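Local coordinates for Tll1590 protein (Thermosynechococcus elongatus, PDB 6LDQ), which belongs to a cyanobacterial glycosyltransferase family and carries a glycosyl transferase 4-like domain of the GT-B clan, at residues Q6-I11 with W45-F50. Residues are numbered along the deposited sequence; the frame is centred on the assembly and turned at random.
Sequences QPIALI and WHVDMF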
# COMPACT_ATOMS: atom_id res chain seq x y z
N GLN A 6 15.88 1.99 -3.32
CA GLN A 6 15.64 2.93 -2.20
C GLN A 6 14.25 3.44 -1.88
O GLN A 6 13.55 2.70 -1.19
CB GLN A 6 16.82 3.74 -1.68
CG GLN A 6 17.33 4.92 -2.49
CD GLN A 6 18.52 5.50 -1.75
OE1 GLN A 6 19.04 4.88 -0.85
NE2 GLN A 6 18.97 6.69 -2.10
N PRO A 7 13.81 4.61 -2.38
CA PRO A 7 12.69 5.26 -1.80
C PRO A 7 11.46 4.39 -2.04
O PRO A 7 11.19 4.17 -3.15
CB PRO A 7 12.70 6.63 -2.47
CG PRO A 7 13.29 6.36 -3.81
CD PRO A 7 14.16 5.13 -3.67
N ILE A 8 10.87 3.85 -0.99
CA ILE A 8 9.63 3.05 -1.17
C ILE A 8 8.47 3.80 -0.53
O ILE A 8 8.68 4.48 0.40
CB ILE A 8 9.75 1.63 -0.60
CG1 ILE A 8 9.80 1.61 0.91
CG2 ILE A 8 10.84 0.81 -1.24
CD1 ILE A 8 9.78 0.24 1.45
N ALA A 9 7.30 3.65 -1.11
CA ALA A 9 6.09 4.28 -0.62
C ALA A 9 5.12 3.20 -0.20
O ALA A 9 4.88 2.25 -0.96
CB ALA A 9 5.45 5.18 -1.69
N LEU A 10 4.61 3.32 1.02
CA LEU A 10 3.46 2.55 1.47
C LEU A 10 2.25 3.48 1.43
O LEU A 10 2.36 4.67 1.77
CB LEU A 10 3.66 1.99 2.88
CG LEU A 10 4.47 0.69 3.11
CD1 LEU A 10 5.77 0.64 2.34
CD2 LEU A 10 4.69 0.44 4.60
N ILE A 11 1.12 2.96 0.98
CA ILE A 11 -0.09 3.77 0.85
C ILE A 11 -1.23 3.10 1.60
O ILE A 11 -1.51 1.92 1.36
CB ILE A 11 -0.48 3.98 -0.62
CG1 ILE A 11 0.55 4.85 -1.33
CG2 ILE A 11 -1.85 4.67 -0.71
CD1 ILE A 11 0.39 4.83 -2.82
N TRP A 45 15.17 0.31 5.25
CA TRP A 45 14.42 0.83 4.12
C TRP A 45 14.14 2.32 4.31
O TRP A 45 13.90 2.79 5.43
CB TRP A 45 13.10 0.07 3.93
CG TRP A 45 13.28 -1.39 3.54
CD1 TRP A 45 13.30 -2.46 4.38
CD2 TRP A 45 13.49 -1.91 2.23
NE1 TRP A 45 13.51 -3.62 3.67
CE2 TRP A 45 13.63 -3.30 2.34
CE3 TRP A 45 13.60 -1.32 0.96
CZ2 TRP A 45 13.85 -4.13 1.25
CZ3 TRP A 45 13.83 -2.14 -0.13
CH2 TRP A 45 13.95 -3.53 0.02
N HIS A 46 14.16 3.05 3.21
CA HIS A 46 13.75 4.46 3.21
C HIS A 46 12.26 4.49 2.87
O HIS A 46 11.88 4.22 1.73
CB HIS A 46 14.58 5.25 2.20
CG HIS A 46 16.06 5.12 2.41
ND1 HIS A 46 16.97 5.82 1.65
CD2 HIS A 46 16.78 4.37 3.28
CE1 HIS A 46 18.20 5.51 2.05
NE2 HIS A 46 18.10 4.64 3.04
N VAL A 47 11.41 4.81 3.85
CA VAL A 47 9.96 4.58 3.77
C VAL A 47 9.19 5.89 3.92
O VAL A 47 9.24 6.53 4.98
CB VAL A 47 9.48 3.61 4.85
CG1 VAL A 47 7.95 3.38 4.69
CG2 VAL A 47 10.29 2.31 4.85
N ASP A 48 8.38 6.22 2.91
CA ASP A 48 7.37 7.27 2.96
C ASP A 48 6.00 6.59 2.96
O ASP A 48 5.67 5.89 2.01
CB ASP A 48 7.49 8.21 1.74
CG ASP A 48 8.72 9.16 1.81
OD1 ASP A 48 9.19 9.43 2.93
OD2 ASP A 48 9.18 9.63 0.75
N MET A 49 5.22 6.79 4.02
CA MET A 49 3.87 6.26 4.14
C MET A 49 2.87 7.40 3.92
O MET A 49 3.03 8.48 4.49
CB MET A 49 3.66 5.64 5.53
CG MET A 49 4.45 4.36 5.79
SD MET A 49 4.55 4.01 7.56
CE MET A 49 5.79 5.23 7.98
N PHE A 50 1.86 7.15 3.08
CA PHE A 50 0.87 8.17 2.72
C PHE A 50 -0.51 7.73 3.20
O PHE A 50 -0.93 6.58 2.96
CB PHE A 50 0.84 8.42 1.20
CG PHE A 50 2.15 8.93 0.63
CD1 PHE A 50 3.22 8.07 0.39
CD2 PHE A 50 2.30 10.28 0.32
CE1 PHE A 50 4.43 8.56 -0.14
CE2 PHE A 50 3.50 10.77 -0.20
CZ PHE A 50 4.56 9.90 -0.43
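I8 reaches across to two side chains of 45-50: its CG1 and CD1 both lie 4.0 Å from CG2 of V47, and its CG2 comes 4.1 Å from CE3 of the W45 ring. With chi1 at 70°, CG1 sits between the backbone N and the carbonyl carbon, and CD1 also reaches CB of W45. On the same face L10 and M49 lie side by side, pointing the same way, CB of L10 3.8 Å from CG of M49; helix 32-42 covers this pair through V33. The other face carries A9, whose CB meets CE1 of F50 at 3.9 Å, while F97 and Y100 meet the F50 ring edge-to-face. D48, also there, is buried but turns its carboxylate outside the pair, to a salt bridge with R69 and a hydrogen bond with Y106. Between the faces, I8 N gives a nearly straight bond to H46 O (2.9 Å), D48 N binds I8 O, L10 N binds D48 O and F50 N closes the series on L10 O at 2.8 Å. Strands 8-11 and 47-50 run parallel, 24° apart, joined through helix 32-42: the first beta-alpha-beta unit of a Rossmann-like GT-B domain, inside the sheet, near its middle, between strands 68-73 and 108-112.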